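Local atomic coordinates of PrgB (Enterococcus faecalis, PDB entry 6EVU), a protein that promotes aggregation, biofilm formation and conjugation through DNA binding and compaction, and is represented here by its adhesin domain. Residues A[210-215]-A[284-289]; A[136-141]-A[159-164]. All coordinates share one frame; numbering follows the deposited sequence.

Contact 1: residues A[210-215]-A[284-289]; sequences HAEFVS and FGMTTK
Phe213 lays its ring over the backbone of Gly285 in the neighbouring antiparallel strand, and this is the tightly packed part of the contact. Its chi1 of 65° sets CG between the backbone N and the carbonyl carbon, which brings it back toward strand 280-287. Gly285 CA stands 3.9 Å from the centroid of the Phe213 ring, a CH-pi contact over one face, and the ring runs on so that CE2 comes within 3.2 Å of Met286 N. Thr287 N lies at the ring's edge, in its plane. Gly285 has no side chain, so the ring lies directly on its backbone; the ring also makes a cation-pi contact with Lys238. On this side too, Thr287 OG1 closes an ST turn by accepting from Lys289 N, and bonds to Asp168 OD1. Two hydrogen-bonded pairs hold the ladder: Thr287 N reaches Ala211 O at 2.8 Å, and Phe213 N reaches Gly285 O at 3.0 Å from 48° above the carbonyl plane. Gly285 O takes a second bond, from Gln300 NE2.

The opposite face of the sheet, which carries Glu212, Met286, Val214 and Phe284, is joined more loosely. Met286 runs beside His210 and Glu212, its CE 3.4 Å from His210 NE2, while Val214 and Phe284 cross at about a right angle, with Val214 CG1 4.0 Å from Phe284 CB. A Tris molecule, probably from the crystallisation liquor, hydrogen-bonds to Glu212 OE2 here. Strand 280-287 is flanked by 211-215 and 169-179 in one sheet; strand 299-302 of the other sheet packs on Glu212, Phe284 and Met286, and Tyr240 of strand 239-240 touches Ala211 and Phe213.

Contact 2: residues A[136-141]-A[159-164]; sequences QSSPSQ and IGTNRV
Ser138 OG, which touches Thr161 CG2 at 3.6 Å, is gripped by two backbone groups: it accepts an almost straight bond from Ser140 N at 3.1 Å and gives its own proton to the carbonyl of Thr144. The Thr144 oxygen also takes the hydroxyl of Ser140 and, weakly, that of Thr161, so one carbonyl gathers side chains from both segments. The Pro139 and Thr161 side chains pass each other antiparallel, Pro139 CD resting 3.7 Å from Thr161 CG2.

On from there, Val164 N bonds to Pro139 O at 2.8 Å, tilted 33° from the carbonyl plane. The CB of Arg163 points away from 136-141, yet a bend at chi3 (-70°) turns NE back toward it. Pro139 lies over one face of the guanidinium, offset toward its rim, with NH1 3.6 Å from Pro139 CB. Bonds from NH1 to the carbonyls of Lys167 and Asn165, and from NH2 to that of Ser297, fix how this flat group is turned. Nearer solvent, a water accepts from Gln141 N at 2.9 Å and from Asn162 ND2, while Val164 CG2 lies 3.7 Å from Gln141 N. Gln136 and Ser137 form a classic beta bulge opposite Lys170; beyond it, in the ST turn of Ser138 to Ser140, the loops leaving strands 124-137 and 157-160 of this glucan-binding protein C-type domain meet at Pro139 and Ser140.

In the fold
The centres of contacts 1 and 2 lie 12 Å apart, and the two touch directly: Phe284 CZ packs on Ile159 CD1 at 3.6 Å, and Thr288 CG2 on Arg163 CZ at 3.7 Å. In one sheet, strand 169-179 runs between strand 124-137 of contact 2 and strand 280-287 of contact 1. Gln300 links the two sheets, since its backbone also pairs with Ile159. Asp168 is shared as well, through OD1 to Thr287 and through its backbone O to Ser137. The Tris bonded to Glu212 and a phosphate about 5 Å from the Arg163 side chain are probably crystallisation components, though they may mark pockets.

Contact 1: residues A[210-215]-A[284-289]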
# COMPACT_ATOMS: atom_id res chain seq x y z
N HIS A 210 -8.98 11.46 7.54
CA HIS A 210 -8.01 11.17 6.49
C HIS A 210 -8.41 9.89 5.78
O HIS A 210 -9.16 9.08 6.32
CB HIS A 210 -6.57 11.06 7.05
CG HIS A 210 -6.25 9.75 7.70
ND1 HIS A 210 -6.48 9.51 9.04
CD2 HIS A 210 -5.67 8.63 7.21
CE1 HIS A 210 -6.09 8.28 9.33
NE2 HIS A 210 -5.59 7.73 8.24
N ALA A 211 -7.85 9.68 4.59
CA ALA A 211 -8.10 8.43 3.88
C ALA A 211 -6.80 7.87 3.32
O ALA A 211 -5.94 8.64 2.88
CB ALA A 211 -9.07 8.60 2.71
N GLU A 212 -6.68 6.54 3.36
CA GLU A 212 -5.66 5.82 2.59
C GLU A 212 -6.16 5.66 1.15
O GLU A 212 -7.36 5.44 0.92
CB GLU A 212 -5.35 4.46 3.23
CG GLU A 212 -5.04 4.60 4.69
CD GLU A 212 -4.32 3.43 5.31
OE1 GLU A 212 -4.20 2.37 4.65
OE2 GLU A 212 -3.92 3.55 6.49
N PHE A 213 -5.24 5.85 0.19
CA PHE A 213 -5.57 5.86 -1.24
C PHE A 213 -4.51 5.13 -2.05
O PHE A 213 -3.41 4.83 -1.56
CB PHE A 213 -5.69 7.30 -1.80
CG PHE A 213 -4.37 8.09 -1.76
CD1 PHE A 213 -3.48 8.04 -2.82
CD2 PHE A 213 -4.09 8.91 -0.67
CE1 PHE A 213 -2.31 8.76 -2.80
CE2 PHE A 213 -2.92 9.67 -0.64
CZ PHE A 213 -2.02 9.59 -1.69
N VAL A 214 -4.86 4.85 -3.32
CA VAL A 214 -3.91 4.55 -4.37
C VAL A 214 -4.12 5.54 -5.51
O VAL A 214 -5.18 6.14 -5.64
CB VAL A 214 -4.07 3.10 -4.86
CG1 VAL A 214 -3.65 2.17 -3.74
CG2 VAL A 214 -5.58 2.80 -5.34
N SER A 215 -3.07 5.73 -6.32
CA SER A 215 -3.13 6.73 -7.39
C SER A 215 -1.99 6.47 -8.37
O SER A 215 -1.14 5.59 -8.14
CB SER A 215 -3.04 8.15 -6.83
OG SER A 215 -1.74 8.31 -6.28
N PHE A 284 0.75 4.58 -3.54
CA PHE A 284 -0.21 4.45 -2.44
C PHE A 284 0.10 5.53 -1.41
O PHE A 284 1.22 6.01 -1.31
CB PHE A 284 -0.21 3.02 -1.81
CG PHE A 284 1.15 2.60 -1.23
CD1 PHE A 284 1.47 2.87 0.08
CD2 PHE A 284 2.07 1.95 -2.04
CE1 PHE A 284 2.71 2.49 0.61
CE2 PHE A 284 3.34 1.54 -1.50
CZ PHE A 284 3.63 1.84 -0.18
N GLY A 285 -0.86 5.87 -0.57
CA GLY A 285 -0.57 6.92 0.38
C GLY A 285 -1.72 7.24 1.30
O GLY A 285 -2.62 6.41 1.54
N MET A 286 -1.59 8.39 1.93
CA MET A 286 -2.58 8.89 2.86
C MET A 286 -2.83 10.36 2.57
O MET A 286 -1.88 11.12 2.41
CB MET A 286 -2.13 8.71 4.32
CG MET A 286 -1.51 7.34 4.59
SD MET A 286 -0.82 7.28 6.30
CE MET A 286 -2.35 7.17 7.27
N THR A 287 -4.12 10.76 2.55
CA THR A 287 -4.47 12.15 2.29
C THR A 287 -5.42 12.70 3.36
O THR A 287 -6.36 12.03 3.80
CB THR A 287 -5.10 12.32 0.90
OG1 THR A 287 -5.22 13.72 0.67
CG2 THR A 287 -6.50 11.63 0.82
N THR A 288 -5.11 13.88 3.87
CA THR A 288 -6.03 14.58 4.76
C THR A 288 -6.82 15.58 3.97
O THR A 288 -7.35 16.54 4.55
CB THR A 288 -5.30 15.30 5.88
OG1 THR A 288 -4.35 16.19 5.29
CG2 THR A 288 -4.57 14.30 6.83
N LYS A 289 -6.78 15.44 2.65
CA LYS A 289 -7.27 16.46 1.72
C LYS A 289 -6.73 17.84 2.06
O LYS A 289 -7.34 18.85 1.74
CB LYS A 289 -8.80 16.47 1.66
CG LYS A 289 -9.39 15.28 0.92
CD LYS A 289 -10.90 15.24 1.05
CE LYS A 289 -11.57 15.36 -0.31
NZ LYS A 289 -11.07 16.58 -0.99

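Contact 2: residues A[136-141]-A[159-164]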
# COMPACT_ATOMS: atom_id res chain seq x y z
N GLN A 136 7.24 10.03 -2.92
CA GLN A 136 6.62 11.07 -3.73
C GLN A 136 6.05 12.26 -2.95
O GLN A 136 6.10 13.40 -3.45
CB GLN A 136 5.52 10.44 -4.59
CG GLN A 136 6.16 9.51 -5.63
CD GLN A 136 5.14 9.03 -6.61
OE1 GLN A 136 4.14 8.48 -6.20
NE2 GLN A 136 5.38 9.24 -7.90
N SER A 137 5.54 12.04 -1.73
CA SER A 137 5.03 13.15 -0.93
C SER A 137 5.24 12.80 0.54
O SER A 137 5.12 11.64 0.94
CB SER A 137 3.53 13.42 -1.20
OG SER A 137 3.06 14.60 -0.54
N SER A 138 5.59 13.83 1.33
CA SER A 138 5.76 13.63 2.77
C SER A 138 5.35 14.88 3.50
O SER A 138 5.77 15.97 3.10
CB SER A 138 7.21 13.29 3.16
OG SER A 138 7.47 13.56 4.55
N PRO A 139 4.61 14.77 4.61
CA PRO A 139 4.26 15.94 5.43
C PRO A 139 5.23 16.30 6.55
O PRO A 139 4.87 17.14 7.40
CB PRO A 139 2.92 15.52 6.04
CG PRO A 139 3.18 14.04 6.34
CD PRO A 139 3.95 13.53 5.08
N SER A 140 6.40 15.64 6.64
CA SER A 140 7.32 15.98 7.73
C SER A 140 8.21 17.16 7.32
O SER A 140 8.34 17.51 6.13
CB SER A 140 8.20 14.77 8.11
OG SER A 140 8.97 14.32 6.99
N GLN A 141 8.82 17.75 8.35
CA GLN A 141 9.64 18.94 8.13
C GLN A 141 10.79 18.62 7.20
O GLN A 141 11.15 19.44 6.34
CB GLN A 141 10.16 19.48 9.47
CG GLN A 141 10.96 20.78 9.39
CD GLN A 141 10.10 21.88 8.79
OE1 GLN A 141 8.94 22.05 9.19
NE2 GLN A 141 10.65 22.60 7.81
N ILE A 159 4.85 2.34 6.25
CA ILE A 159 5.49 3.59 5.85
C ILE A 159 4.85 4.74 6.61
O ILE A 159 3.62 4.83 6.71
CB ILE A 159 5.39 3.78 4.31
CG1 ILE A 159 6.32 2.71 3.61
CG2 ILE A 159 5.76 5.26 3.85
CD1 ILE A 159 6.25 2.65 2.15
N GLY A 160 5.68 5.69 7.06
CA GLY A 160 5.07 6.83 7.74
C GLY A 160 6.11 7.84 8.17
O GLY A 160 7.32 7.59 8.08
N THR A 161 5.61 8.97 8.67
CA THR A 161 6.47 10.03 9.21
C THR A 161 5.62 10.95 10.08
O THR A 161 4.43 10.74 10.25
CB THR A 161 7.18 10.78 8.07
OG1 THR A 161 8.18 11.65 8.67
CG2 THR A 161 6.20 11.67 7.32
N ASN A 162 6.25 11.95 10.65
CA ASN A 162 5.58 12.98 11.43
C ASN A 162 4.77 13.89 10.52
O ASN A 162 5.25 14.30 9.46
CB ASN A 162 6.71 13.79 12.11
CG ASN A 162 6.22 14.84 13.01
OD1 ASN A 162 5.28 14.64 13.78
ND2 ASN A 162 6.91 15.96 12.99
N ARG A 163 3.61 14.35 10.98
CA ARG A 163 2.85 15.30 10.15
C ARG A 163 3.01 16.72 10.70
O ARG A 163 2.53 17.02 11.78
CB ARG A 163 1.37 14.92 10.10
CG ARG A 163 0.55 15.90 9.28
CD ARG A 163 -0.91 15.45 9.05
NE ARG A 163 -1.02 14.30 8.15
CZ ARG A 163 -0.87 14.41 6.84
NH1 ARG A 163 -0.62 15.58 6.30
NH2 ARG A 163 -1.00 13.36 6.06
N VAL A 164 3.65 17.61 9.93
CA VAL A 164 3.71 19.02 10.29
C VAL A 164 2.86 19.90 9.37
O VAL A 164 2.66 21.08 9.68
CB VAL A 164 5.16 19.56 10.30
CG1 VAL A 164 6.08 18.72 11.15
CG2 VAL A 164 5.72 19.69 8.93
O HOH W 1 8.96 17.00 11.14